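Side-chain contacts in D-glyceraldehyde dehydrogenase (NADP(+)) (Thermoplasma acidophilum, PDB 5IZD), which catalyses the NADP-dependent oxidation of D-glyceraldehyde to glycerate in the non-phosphorylated Entner-Doudoroff pathway: residues 260-265 with 298-303; 366-371 with 375-380; 319-322 with 326-329. All coordinates share one frame; numbering follows the deposited sequence.

Contact 1. Residues 260-265 with 298-303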
loop_
_atom_site.group_PDB
_atom_site.type_symbol
_atom_site.label_atom_id
_atom_site.label_comp_id
_atom_site.label_asym_id
_atom_site.label_seq_id
_atom_site.Cartn_x
_atom_site.Cartn_y
_atom_site.Cartn_z
ATOM N N ALA A 260 -14.645 26.136 -22.615
ATOM C CA ALA A 260 -13.192 25.933 -22.595
ATOM C C ALA A 260 -12.414 27.233 -22.773
ATOM O O ALA A 260 -12.895 28.153 -23.438
ATOM C CB ALA A 260 -12.781 24.970 -23.712
ATOM N N ASP A 261 -11.199 27.296 -22.238
ATOM C CA ASP A 261 -10.299 28.366 -22.599
ATOM C C ASP A 261 -9.686 28.082 -24.017
ATOM O O ASP A 261 -8.936 27.134 -24.193
ATOM C CB ASP A 261 -9.168 28.555 -21.585
ATOM C CG ASP A 261 -8.202 29.686 -22.045
ATOM O OD1 ASP A 261 -7.313 29.493 -22.941
ATOM O OD2 ASP A 261 -8.403 30.812 -21.570
ATOM N N MET A 262 -10.025 28.935 -24.972
ATOM C CA MET A 262 -9.725 28.709 -26.393
ATOM C C MET A 262 -8.221 28.590 -26.686
ATOM O O MET A 262 -7.792 27.669 -27.371
ATOM C CB MET A 262 -10.300 29.839 -27.252
ATOM C CG MET A 262 -11.827 29.895 -27.311
ATOM S SD MET A 262 -12.542 28.510 -28.215
ATOM C CE MET A 262 -11.859 28.897 -29.851
ATOM N N ASP A 263 -7.449 29.535 -26.162
ATOM C CA ASP A 263 -6.010 29.560 -26.339
ATOM C C ASP A 263 -5.392 28.299 -25.801
ATOM O O ASP A 263 -4.588 27.696 -26.452
ATOM C CB ASP A 263 -5.354 30.782 -25.655
ATOM C CG ASP A 263 -5.513 32.082 -26.463
ATOM O OD1 ASP A 263 -5.908 32.042 -27.640
ATOM O OD2 ASP A 263 -5.242 33.165 -25.899
ATOM N N ASN A 264 -5.788 27.879 -24.605
ATOM C CA ASN A 264 -5.165 26.692 -24.036
ATOM C C ASN A 264 -5.499 25.417 -24.800
ATOM O O ASN A 264 -4.633 24.573 -24.993
ATOM C CB ASN A 264 -5.441 26.585 -22.527
ATOM C CG ASN A 264 -4.608 27.590 -21.746
ATOM O OD1 ASN A 264 -3.553 28.062 -22.235
ATOM N ND2 ASN A 264 -5.074 27.945 -20.535
ATOM N N ALA A 265 -6.752 25.329 -25.255
ATOM C CA ALA A 265 -7.223 24.171 -25.988
ATOM C C ALA A 265 -6.462 24.053 -27.311
ATOM O O ALA A 265 -5.999 22.972 -27.648
ATOM C CB ALA A 265 -8.697 24.266 -26.234
ATOM N N MET A 298 -12.294 25.758 -35.279
ATOM C CA MET A 298 -11.722 25.156 -36.496
ATOM C C MET A 298 -10.946 26.134 -37.374
ATOM O O MET A 298 -9.925 25.761 -37.935
ATOM C CB MET A 298 -12.800 24.513 -37.359
ATOM C CG MET A 298 -13.476 23.315 -36.715
ATOM S SD MET A 298 -12.356 22.113 -36.018
ATOM C CE MET A 298 -11.526 21.505 -37.516
ATOM N N SER A 299 -11.439 27.369 -37.454
ATOM C CA SER A 299 -10.789 28.459 -38.195
ATOM C C SER A 299 -9.419 28.781 -37.565
ATOM O O SER A 299 -8.401 28.814 -38.246
ATOM C CB SER A 299 -11.743 29.670 -38.148
ATOM O OG SER A 299 -11.142 30.853 -38.612
ATOM N N ARG A 300 -9.388 28.957 -36.239
ATOM C CA ARG A 300 -8.152 29.265 -35.523
ATOM C C ARG A 300 -7.177 28.086 -35.683
ATOM O O ARG A 300 -5.982 28.294 -35.920
ATOM C CB ARG A 300 -8.426 29.596 -34.032
ATOM C CG ARG A 300 -9.179 30.909 -33.862
ATOM C CD ARG A 300 -9.224 31.434 -32.431
ATOM N NE ARG A 300 -7.846 31.673 -31.994
ATOM C CZ ARG A 300 -7.446 31.798 -30.730
ATOM N NH1 ARG A 300 -8.303 31.739 -29.724
ATOM N NH2 ARG A 300 -6.150 32.029 -30.497
ATOM N N PHE A 301 -7.697 26.855 -35.621
ATOM C CA PHE A 301 -6.864 25.653 -35.685
ATOM C C PHE A 301 -6.242 25.474 -37.066
ATOM O O PHE A 301 -5.064 25.112 -37.185
ATOM C CB PHE A 301 -7.677 24.397 -35.341
ATOM C CG PHE A 301 -6.904 23.107 -35.449
ATOM C CD1 PHE A 301 -5.665 22.964 -34.828
ATOM C CD2 PHE A 301 -7.459 21.996 -36.110
ATOM C CE1 PHE A 301 -4.969 21.758 -34.907
ATOM C CE2 PHE A 301 -6.762 20.792 -36.178
ATOM C CZ PHE A 301 -5.510 20.680 -35.594
ATOM N N VAL A 302 -7.034 25.711 -38.096
ATOM C CA VAL A 302 -6.506 25.745 -39.466
ATOM C C VAL A 302 -5.390 26.808 -39.632
ATOM O O VAL A 302 -4.295 26.514 -40.183
ATOM C CB VAL A 302 -7.637 25.932 -40.490
ATOM C CG1 VAL A 302 -7.039 26.158 -41.887
ATOM C CG2 VAL A 302 -8.557 24.716 -40.473
ATOM N N GLU A 303 -5.664 28.021 -39.135
ATOM C CA GLU A 303 -4.705 29.156 -39.209
ATOM C C GLU A 303 -3.404 28.841 -38.483
ATOM O O GLU A 303 -2.329 29.072 -39.031
ATOM C CB GLU A 303 -5.315 30.463 -38.684
ATOM C CG GLU A 303 -4.442 31.700 -38.780
ATOM C CD GLU A 303 -4.093 32.099 -40.204
ATOM O OE1 GLU A 303 -3.078 32.794 -40.365
ATOM O OE2 GLU A 303 -4.813 31.729 -41.165
#

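Contact 2. Residues 366-371 with 375-380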
loop_
_atom_site.group_PDB
_atom_site.type_symbol
_atom_site.label_atom_id
_atom_site.label_comp_id
_atom_site.label_asym_id
_atom_site.label_seq_id
_atom_site.Cartn_x
_atom_site.Cartn_y
_atom_site.Cartn_z
ATOM N N THR A 366 -3.110 17.905 -41.810
ATOM C CA THR A 366 -4.303 17.630 -42.575
ATOM C C THR A 366 -5.564 17.615 -41.634
ATOM O O THR A 366 -5.603 16.846 -40.674
ATOM C CB THR A 366 -4.180 16.307 -43.317
ATOM O OG1 THR A 366 -3.033 16.332 -44.192
ATOM C CG2 THR A 366 -5.457 16.031 -44.114
ATOM N N ILE A 367 -6.539 18.470 -41.956
ATOM C CA ILE A 367 -7.713 18.704 -41.130
ATOM C C ILE A 367 -8.928 18.424 -42.000
ATOM O O ILE A 367 -9.024 18.931 -43.126
ATOM C CB ILE A 367 -7.736 20.142 -40.551
ATOM C CG1 ILE A 367 -6.458 20.418 -39.724
ATOM C CG2 ILE A 367 -8.957 20.362 -39.664
ATOM C CD1 ILE A 367 -6.126 21.895 -39.659
ATOM N N ILE A 368 -9.791 17.556 -41.498
ATOM C CA ILE A 368 -10.957 17.050 -42.195
ATOM C C ILE A 368 -12.290 17.390 -41.480
ATOM O O ILE A 368 -12.392 17.137 -40.275
ATOM C CB ILE A 368 -10.821 15.530 -42.310
ATOM C CG1 ILE A 368 -9.592 15.195 -43.175
ATOM C CG2 ILE A 368 -12.080 14.905 -42.881
ATOM C CD1 ILE A 368 -9.462 13.726 -43.442
ATOM N N GLY A 369 -13.287 17.901 -42.224
ATOM C CA GLY A 369 -14.734 18.046 -41.768
ATOM C C GLY A 369 -15.699 17.004 -42.350
ATOM O O GLY A 369 -15.431 16.381 -43.422
ATOM N N ASN A 370 -16.820 16.809 -41.661
ATOM C CA ASN A 370 -17.908 15.856 -42.053
ATOM C C ASN A 370 -17.493 14.413 -42.476
ATOM O O ASN A 370 -17.826 13.944 -43.579
ATOM N N ALA A 371 -16.698 13.739 -41.636
ATOM C CA ALA A 371 -16.605 12.278 -41.683
ATOM C C ALA A 371 -17.407 11.786 -40.475
ATOM O O ALA A 371 -17.522 12.474 -39.434
ATOM C CB ALA A 371 -15.166 11.779 -41.683
ATOM N N SER A 375 -16.853 6.390 -39.514
ATOM C CA SER A 375 -15.858 6.256 -40.606
ATOM C C SER A 375 -14.454 5.767 -40.136
ATOM O O SER A 375 -14.132 5.811 -38.941
ATOM C CB SER A 375 -15.694 7.598 -41.332
ATOM O OG SER A 375 -14.963 8.500 -40.519
ATOM N N LYS A 376 -13.609 5.349 -41.096
ATOM C CA LYS A 376 -12.256 4.890 -40.755
ATOM C C LYS A 376 -11.398 5.988 -40.073
ATOM O O LYS A 376 -10.625 5.698 -39.157
ATOM C CB LYS A 376 -11.515 4.281 -41.992
ATOM C CG LYS A 376 -11.977 2.851 -42.378
ATOM C CD LYS A 376 -11.149 2.256 -43.562
ATOM C CE LYS A 376 -11.839 1.077 -44.285
ATOM N N ILE A 377 -11.562 7.223 -40.493
ATOM C CA ILE A 377 -10.872 8.389 -39.893
ATOM C C ILE A 377 -11.171 8.563 -38.366
ATOM O O ILE A 377 -10.356 9.123 -37.614
ATOM C CB ILE A 377 -11.273 9.634 -40.749
ATOM C CG1 ILE A 377 -10.489 9.624 -42.061
ATOM C CG2 ILE A 377 -11.110 10.974 -40.068
ATOM C CD1 ILE A 377 -9.028 9.992 -41.937
ATOM N N PHE A 378 -12.347 8.081 -37.943
ATOM C CA PHE A 378 -12.770 8.116 -36.558
ATOM C C PHE A 378 -12.663 6.749 -35.816
ATOM O O PHE A 378 -12.794 6.737 -34.603
ATOM C CB PHE A 378 -14.215 8.697 -36.475
ATOM C CG PHE A 378 -14.243 10.173 -36.160
ATOM C CD1 PHE A 378 -13.662 11.080 -37.012
ATOM C CD2 PHE A 378 -14.780 10.648 -35.006
ATOM C CE1 PHE A 378 -13.653 12.439 -36.714
ATOM C CE2 PHE A 378 -14.766 11.989 -34.708
ATOM C CZ PHE A 378 -14.205 12.891 -35.550
ATOM N N GLN A 379 -12.462 5.623 -36.523
ATOM C CA GLN A 379 -12.481 4.307 -35.900
ATOM C C GLN A 379 -11.151 3.533 -35.978
ATOM O O GLN A 379 -10.941 2.563 -35.231
ATOM C CB GLN A 379 -13.620 3.461 -36.496
ATOM C CG GLN A 379 -15.010 3.981 -36.170
ATOM C CD GLN A 379 -15.362 3.936 -34.692
ATOM O OE1 GLN A 379 -14.963 3.043 -33.959
ATOM N NE2 GLN A 379 -16.079 4.940 -34.247
ATOM N N GLU A 380 -10.248 3.949 -36.836
ATOM C CA GLU A 380 -8.973 3.230 -37.067
ATOM C C GLU A 380 -7.784 4.210 -36.785
ATOM O O GLU A 380 -7.813 5.362 -37.243
ATOM C CB GLU A 380 -8.861 2.720 -38.532
ATOM C CG GLU A 380 -9.940 1.747 -38.991
#

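Contact 3. Residues 319-322 with 326-329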
loop_
_atom_site.group_PDB
_atom_site.type_symbol
_atom_site.label_atom_id
_atom_site.label_comp_id
_atom_site.label_asym_id
_atom_site.label_seq_id
_atom_site.Cartn_x
_atom_site.Cartn_y
_atom_site.Cartn_z
ATOM N N GLY A 319 8.456 17.124 -37.908
ATOM C CA GLY A 319 9.284 16.231 -38.704
ATOM C C GLY A 319 8.557 15.347 -39.694
ATOM O O GLY A 319 7.344 15.439 -39.863
ATOM N N PRO A 320 9.305 14.470 -40.357
ATOM C CA PRO A 320 8.730 13.545 -41.309
ATOM C C PRO A 320 8.146 12.307 -40.659
ATOM O O PRO A 320 8.457 11.995 -39.491
ATOM C CB PRO A 320 9.965 13.150 -42.173
ATOM C CG PRO A 320 11.072 13.185 -41.170
ATOM C CD PRO A 320 10.780 14.410 -40.375
ATOM N N LEU A 321 7.334 11.589 -41.428
ATOM C CA LEU A 321 6.984 10.205 -41.060
ATOM C C LEU A 321 8.230 9.296 -41.143
ATOM O O LEU A 321 9.150 9.569 -41.915
ATOM C CB LEU A 321 5.868 9.677 -41.943
ATOM C CG LEU A 321 4.632 10.593 -42.030
ATOM C CD1 LEU A 321 3.642 10.064 -43.060
ATOM C CD2 LEU A 321 4.026 10.714 -40.694
ATOM N N ILE A 322 8.221 8.231 -40.354
ATOM C CA ILE A 322 9.347 7.334 -40.189
ATOM C C ILE A 322 9.855 6.630 -41.435
ATOM O O ILE A 322 11.042 6.428 -41.568
ATOM C CB ILE A 322 9.097 6.301 -39.050
ATOM C CG1 ILE A 322 10.391 5.557 -38.633
ATOM C CG2 ILE A 322 7.916 5.363 -39.350
ATOM C CD1 ILE A 322 11.450 6.486 -38.074
ATOM N N ALA A 326 4.852 4.219 -44.088
ATOM C CA ALA A 326 3.988 5.151 -43.277
ATOM C C ALA A 326 3.470 6.274 -44.164
ATOM O O ALA A 326 2.312 6.651 -44.081
ATOM C CB ALA A 326 4.774 5.749 -42.124
ATOM N N LEU A 327 4.324 6.785 -45.069
ATOM C CA LEU A 327 3.876 7.800 -46.025
ATOM C C LEU A 327 2.772 7.289 -46.954
ATOM O O LEU A 327 1.757 7.999 -47.163
ATOM C CB LEU A 327 5.060 8.339 -46.866
ATOM C CG LEU A 327 4.749 9.284 -48.013
ATOM C CD1 LEU A 327 3.958 10.475 -47.454
ATOM C CD2 LEU A 327 6.023 9.704 -48.812
ATOM N N GLN A 328 2.984 6.105 -47.556
ATOM C CA GLN A 328 1.979 5.498 -48.397
ATOM C C GLN A 328 0.667 5.265 -47.607
ATOM O O GLN A 328 -0.392 5.480 -48.129
ATOM C CB GLN A 328 2.448 4.148 -48.957
ATOM C CG GLN A 328 1.496 3.571 -50.014
ATOM C CD GLN A 328 1.884 2.184 -50.543
ATOM O OE1 GLN A 328 2.807 2.056 -51.318
ATOM N NE2 GLN A 328 1.149 1.149 -50.144
ATOM N N ALA A 329 0.771 4.752 -46.384
ATOM C CA ALA A 329 -0.412 4.431 -45.594
ATOM C C ALA A 329 -1.219 5.727 -45.283
ATOM O O ALA A 329 -2.411 5.758 -45.416
ATOM C CB ALA A 329 -0.022 3.649 -44.330
#

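Contact 1. Residues 260-265 with 298-303
D263 and R300 form a salt bridge between the first turn of helix 262-274 and helix 294-305. Both guanidinium end nitrogens, NH1 and NH2, grip the single carboxylate oxygen OD1 of D263. The R300 NH2 bond to D263 OD1 is the shorter at 2.9 Å. It is the straighter too (157°) and meets the oxygen nearly along its C-O axis. R300 NH1 reaches D263 OD1 at 3.2 Å, on the anti side, from 30° out of the carboxylate plane. OD1 lies almost in the guanidinium plane, yet the two flat groups stand 78° apart. A bend at chi3 in the R300 chain helps to set this end-on approach.

Van der Waals contact adds little: M262 CB rests 3.7 Å from R300 NH1. F492 of the second subunit packs on both D263 and R300.

D261 is the N-cap of the same helix as D263: D261 OD1 accepts from N264 N at 2.8 Å.

A leucine in place of R300 would probably leave the D263 carboxylate without its charged mate and the two helices without this polar link. The contact therefore rests on charge at the protein surface, at a subunit interface, with little apolar contact between the two segments.

Contact 2. Residues 366-371 with 375-380
I368 and I377 meet tip to tip, I368 CD1 to I377 CD1, at 4.0 Å. They join strand 366-369 to the short helix 376-379 within a beta-alpha-beta unit that continues into strand 386-392. In both residues CG1 lies anti to the carbonyl carbon. The I368 chain then runs on extended to CD1 (chi2 -175°), while I377 turns at chi2 (-74°) to bring its CD1 round. The branch of I377 has a second role. I377 CG2 faces A371 CB at 4.4 Å, a looser apolar touch. A371 CB also lies 3.5 Å from S375 OG, a van der Waals contact. That hydroxyl makes its hydrogen bond with D372 O, in the turn between the two segments.

Helix 324-339 supplies part of the next shell. A337 touches both isoleucines, and I333 covers I377 as well. A342 packs on I368. I377 also touches I382, which probably belongs to the NADP(+) site, so the short helix lies close to that part of it.

Farther out, backbone hydrogen bonds from T366 and I368 to I387 fix the strand in its sheet. K251 NZ bonds the carbonyl oxygens of I377 and E380 and ties down the helix end. The ring of F378 meets that of Y288 with planes about 85° apart. The first helical turn itself is closed by F378 N, which donates to S375 O at 3.1 Å.

Contact 3. Residues 319-322 with 326-329
L321 packs against A326 and L327 where the loop after helix 294-305 enters helix 324-339. In this aldehyde dehydrogenase fold the chain turns back here, and residues just before the helix pack on its first turn. The side chain starts with L321 CB, which meets A326 CB at 4.1 Å. CG is the branch point and lies anti to the carbonyl carbon (chi1 -51°). From there CD1 runs on in an extended path (chi2 173°) to the helix backbone. L321 CD1 comes to 3.7 Å from L327 CA. The same methyl, L321 CD1, is 3.8 Å from A326 O, a van der Waals contact. That oxygen is hydrogen-bonded to T330 OG1. L321 CD1 also touches L327 CB at 4.4 Å. The tip thus meets backbone more closely than side chain.

The helix start is held by N323 OD1, which accepts from A326 N. The loop is held by Q279 OE1, which accepts from I322 N. I322 also packs on W148, probably part of the NADP(+) site, and its side chain is about 6 Å from the bound NADP at the nearest atoms. On the helix side, I322 CG2 touches A326 CB at 4.2 Å.

In the fold
Contact 1 is a surface contact. Contacts 2 and 3 are partly buried. Contact 1 relies on charge and borders the second subunit, whereas no other chain touches the segments of contacts 2 and 3, which are mainly apolar. Contacts 1 and 2 meet directly. I367 of the strand in contact 2 packs against M298, F301 and V302, on helix 294-305 of contact 1. Contacts 2 and 3 do not touch, their nearest atoms being about 9 Å apart, but both use helix 324-339. Its start takes part in contact 3, and I333 and A337 farther along cover contact 2. Contact 3 comes near the bound cofactor, while contact 1 lies away from the active site and cofactor pocket.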